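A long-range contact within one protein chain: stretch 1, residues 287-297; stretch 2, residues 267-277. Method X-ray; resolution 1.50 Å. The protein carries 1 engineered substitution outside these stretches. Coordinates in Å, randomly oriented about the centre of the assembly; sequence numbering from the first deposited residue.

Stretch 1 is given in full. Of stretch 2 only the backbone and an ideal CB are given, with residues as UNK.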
# COMPACT_ATOMS: atom_id res chain seq x y z
N PHE A 287 14.05 1.61 -10.47
CA PHE A 287 13.18 1.27 -11.59
C PHE A 287 12.49 2.52 -12.12
O PHE A 287 11.62 3.10 -11.46
CB PHE A 287 12.12 0.22 -11.19
CG PHE A 287 12.69 -1.14 -10.89
CD1 PHE A 287 13.23 -1.43 -9.65
CD2 PHE A 287 12.68 -2.14 -11.86
CE1 PHE A 287 13.74 -2.69 -9.37
CE2 PHE A 287 13.20 -3.39 -11.59
CZ PHE A 287 13.73 -3.66 -10.35
N THR A 288 12.88 2.95 -13.31
CA THR A 288 12.23 4.09 -13.94
C THR A 288 10.83 3.65 -14.38
O THR A 288 10.56 2.45 -14.49
CB THR A 288 13.06 4.62 -15.13
OG1 THR A 288 13.15 3.62 -16.16
CG2 THR A 288 14.46 4.99 -14.67
N PRO A 289 9.91 4.61 -14.61
CA PRO A 289 8.52 4.22 -14.88
C PRO A 289 8.38 3.42 -16.16
O PRO A 289 8.79 3.87 -17.23
CB PRO A 289 7.78 5.56 -14.99
CG PRO A 289 8.70 6.56 -14.31
CD PRO A 289 10.07 6.07 -14.61
N GLY A 290 7.80 2.24 -16.04
CA GLY A 290 7.57 1.39 -17.19
C GLY A 290 7.07 0.04 -16.74
O GLY A 290 6.83 -0.17 -15.55
N VAL A 291 6.93 -0.87 -17.69
CA VAL A 291 6.47 -2.22 -17.41
C VAL A 291 7.56 -3.18 -17.83
O VAL A 291 7.98 -3.19 -19.00
CB VAL A 291 5.15 -2.53 -18.14
CG1 VAL A 291 4.73 -3.98 -17.90
CG2 VAL A 291 4.05 -1.58 -17.68
N TYR A 292 8.00 -4.00 -16.88
CA TYR A 292 9.15 -4.88 -17.05
C TYR A 292 8.77 -6.36 -16.96
O TYR A 292 8.46 -6.84 -15.88
CB TYR A 292 10.21 -4.56 -15.99
CG TYR A 292 10.64 -3.12 -16.01
CD1 TYR A 292 10.00 -2.16 -15.22
CD2 TYR A 292 11.65 -2.70 -16.85
CE1 TYR A 292 10.38 -0.83 -15.26
CE2 TYR A 292 12.04 -1.38 -16.89
CZ TYR A 292 11.41 -0.45 -16.09
OH TYR A 292 11.81 0.87 -16.16
N HIS A 293 8.81 -7.07 -18.08
CA HIS A 293 8.64 -8.52 -18.06
C HIS A 293 9.95 -9.18 -17.67
O HIS A 293 11.01 -8.79 -18.16
CB HIS A 293 8.18 -9.05 -19.43
CG HIS A 293 6.76 -8.72 -19.76
ND1 HIS A 293 5.73 -9.62 -19.61
CD2 HIS A 293 6.19 -7.57 -20.22
CE1 HIS A 293 4.59 -9.05 -19.96
NE2 HIS A 293 4.84 -7.81 -20.34
N VAL A 294 9.89 -10.17 -16.79
CA VAL A 294 11.08 -10.92 -16.42
C VAL A 294 10.85 -12.42 -16.64
O VAL A 294 9.77 -12.94 -16.37
CB VAL A 294 11.51 -10.65 -14.95
CG1 VAL A 294 11.93 -9.20 -14.78
CG2 VAL A 294 10.40 -11.00 -13.96
N ASP A 295 11.86 -13.13 -17.16
CA ASP A 295 11.71 -14.56 -17.42
C ASP A 295 12.32 -15.41 -16.31
O ASP A 295 12.27 -16.64 -16.35
CB ASP A 295 12.31 -14.93 -18.78
CG ASP A 295 13.81 -14.72 -18.84
OD1 ASP A 295 14.38 -14.08 -17.94
OD2 ASP A 295 14.42 -15.20 -19.83
N GLN A 296 12.89 -14.73 -15.32
CA GLN A 296 13.38 -15.38 -14.11
C GLN A 296 13.22 -14.39 -12.96
O GLN A 296 13.10 -13.19 -13.20
CB GLN A 296 14.84 -15.82 -14.26
CG GLN A 296 15.80 -14.66 -14.43
CD GLN A 296 17.24 -15.11 -14.60
OE1 GLN A 296 17.91 -15.45 -13.62
NE2 GLN A 296 17.73 -15.10 -15.84
N PRO A 297 13.23 -14.88 -11.71
CA PRO A 297 13.05 -13.94 -10.60
C PRO A 297 14.15 -12.88 -10.50
O PRO A 297 15.32 -13.17 -10.75
CB PRO A 297 13.06 -14.84 -9.36
CG PRO A 297 12.66 -16.18 -9.86
CD PRO A 297 13.22 -16.28 -11.24
N UNK A 267 15.69 0.50 -17.10
CA UNK A 267 14.84 1.06 -18.13
C UNK A 267 14.29 -0.06 -19.00
O UNK A 267 14.85 -1.16 -19.01
CB UNK A 267 15.61 2.08 -18.97
N UNK A 268 13.17 0.19 -19.70
CA UNK A 268 12.56 -0.80 -20.59
C UNK A 268 13.60 -1.51 -21.46
O UNK A 268 14.45 -0.84 -22.05
CB UNK A 268 11.51 -0.13 -21.48
N UNK A 269 13.56 -2.83 -21.49
CA UNK A 269 14.53 -3.61 -22.22
C UNK A 269 15.46 -4.40 -21.31
O UNK A 269 16.06 -5.39 -21.74
CB UNK A 269 15.35 -2.69 -23.13
N UNK A 270 15.58 -3.97 -20.06
CA UNK A 270 16.44 -4.65 -19.10
C UNK A 270 15.95 -6.07 -18.84
O UNK A 270 14.75 -6.30 -18.75
CB UNK A 270 16.50 -3.86 -17.79
N UNK A 271 16.88 -7.01 -18.72
CA UNK A 271 16.55 -8.38 -18.38
C UNK A 271 16.76 -8.63 -16.89
O UNK A 271 17.50 -7.91 -16.23
CB UNK A 271 17.39 -9.35 -19.21
N UNK A 272 16.11 -9.67 -16.37
CA UNK A 272 16.35 -10.06 -14.99
C UNK A 272 17.81 -10.47 -14.80
O UNK A 272 18.38 -10.23 -13.74
CB UNK A 272 15.42 -11.20 -14.59
N UNK A 273 18.42 -11.06 -15.82
CA UNK A 273 19.84 -11.41 -15.75
C UNK A 273 20.70 -10.17 -15.47
O UNK A 273 21.59 -10.20 -14.62
CB UNK A 273 20.29 -12.08 -17.05
N UNK A 274 20.43 -9.08 -16.18
CA UNK A 274 21.22 -7.86 -15.98
C UNK A 274 20.91 -7.23 -14.63
O UNK A 274 21.81 -6.81 -13.91
CB UNK A 274 20.95 -6.85 -17.10
N UNK A 275 19.63 -7.17 -14.28
CA UNK A 275 19.22 -6.63 -12.99
C UNK A 275 19.89 -7.41 -11.85
O UNK A 275 20.42 -6.82 -10.89
CB UNK A 275 17.70 -6.68 -12.85
N UNK A 276 19.90 -8.74 -11.97
CA UNK A 276 20.51 -9.57 -10.94
C UNK A 276 22.02 -9.39 -10.86
O UNK A 276 22.59 -9.36 -9.76
CB UNK A 276 20.18 -11.04 -11.20
N UNK A 277 22.66 -9.25 -12.02
CA UNK A 277 24.10 -8.99 -12.07
C UNK A 277 24.44 -7.67 -11.38
O UNK A 277 25.45 -7.56 -10.70
CB UNK A 277 24.59 -8.97 -13.52

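Position 267 has an extended backbone, and its CA-to-CB bond points away from stretch 1. Even so, the ideal CB lies 4.0 Å from Thr-288 OG1. A long chain that starts here and leaves would suit. The residue is Lys-267. Its CG lies 3.3 Å from Thr-288 OG1, and its NZ is bonded elsewhere in the structure.

At position 268 phi is -44° and psi is 130°, as at the second residue of a type II turn. CB points sideways, 4.8 Å from Tyr-292 CE2. Proline fits these angles, though other small residues could too. Pro-268 is found, with its CD 3.6 Å from Tyr-292 OH and 4.0 Å from Tyr-292 CE2.

Position 269 has a phi of 111° and a psi of -22°. A CB would be jammed against the preceding carbonyl oxygen, which calls for glycine. Gly-269 follows. The turn is closed by the backbone N of position 270, which donates to Lys-267 O at 3.1 Å.

Position 270 points sideways, with its CB 5.1 Å from Tyr-292 CD2. Many would do. It is Ala-270, and a water joins its O to His-293 O.

Position 271 precedes a helix and finds nothing of stretch 1 near its CB. Ser, Thr, Asp or Asn would suit as a cap. Thr-271 caps the helix: its OG1 accepts from the backbone N of position 274 at 3.1 Å.

Position 272 points toward stretch 1. Its CB is 3.4 Å from Gln-296 O and 4.0 Å from Val-294 CB, so a small residue is favoured. Ala-272 packs its methyl against Val-294, and a water links its N to Asp-295 N.

Position 273 points sideways. A polar chain suits the start of a helix. Glu-273 makes no hydrogen bond to stretch 1 with its carboxylate; its CB is 4.2 Å from Gln-296 NE2. A water bridges its N to Asp-295 OD1 and Gln-296 NE2.

Position 274 is out of reach. Thr-274 supplies the N for the cap.

Position 275 points toward stretch 1, but no atom there comes within 5.5 Å of its CB. The gap, near the Phe-287 ring, suits a longer apolar chain such as Leu, Ile or Met. Ile-275 reaches across it, its CD1 4.2 Å from Phe-287 CE2.

Position 276 also points toward stretch 1, its CB 5.3 Å from the acceptor Pro-297 O. A donor such as Asn or Gln would suit. Asn-276 ND2 donates to Pro-297 O at 3.0 Å, almost linearly. A water connects the same nitrogen to Gln-296 OE1.

Position 277 is out of reach. Ala-277 continues the helix.

Stretch 2, residues 267-277: KPGATAETINA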
# COMPACT_ATOMS: atom_id res chain seq x y z
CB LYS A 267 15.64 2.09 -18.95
CG LYS A 267 15.77 3.42 -18.22
CD LYS A 267 16.61 4.45 -18.97
CE LYS A 267 18.08 4.21 -18.76
NZ LYS A 267 18.86 5.40 -19.20
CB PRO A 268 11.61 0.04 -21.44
CG PRO A 268 11.18 1.11 -20.51
CD PRO A 268 12.37 1.43 -19.65
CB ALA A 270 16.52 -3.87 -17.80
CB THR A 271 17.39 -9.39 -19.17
OG1 THR A 271 18.78 -9.23 -18.83
CG2 THR A 271 17.21 -9.19 -20.67
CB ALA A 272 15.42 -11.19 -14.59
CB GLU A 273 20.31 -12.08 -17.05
CG GLU A 273 21.73 -12.63 -16.98
CD GLU A 273 22.15 -13.33 -18.26
OE1 GLU A 273 21.33 -14.09 -18.82
OE2 GLU A 273 23.30 -13.13 -18.71
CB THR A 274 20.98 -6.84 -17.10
OG1 THR A 274 21.40 -7.39 -18.36
CG2 THR A 274 21.77 -5.57 -16.85
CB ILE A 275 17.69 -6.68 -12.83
CG1 ILE A 275 17.03 -5.67 -13.79
CG2 ILE A 275 17.27 -6.40 -11.39
CD1 ILE A 275 15.55 -5.92 -14.01
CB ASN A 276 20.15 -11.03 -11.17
CG ASN A 276 18.70 -11.33 -10.84
OD1 ASN A 276 18.02 -10.52 -10.19
ND2 ASN A 276 18.21 -12.48 -11.27
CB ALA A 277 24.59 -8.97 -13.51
O HOH W 1 12.08 -5.90 -18.64
O HOH W 2 14.17 -11.24 -18.12
O HOH W 3 16.82 -12.90 -17.80
O HOH W 4 20.52 -14.21 -12.73
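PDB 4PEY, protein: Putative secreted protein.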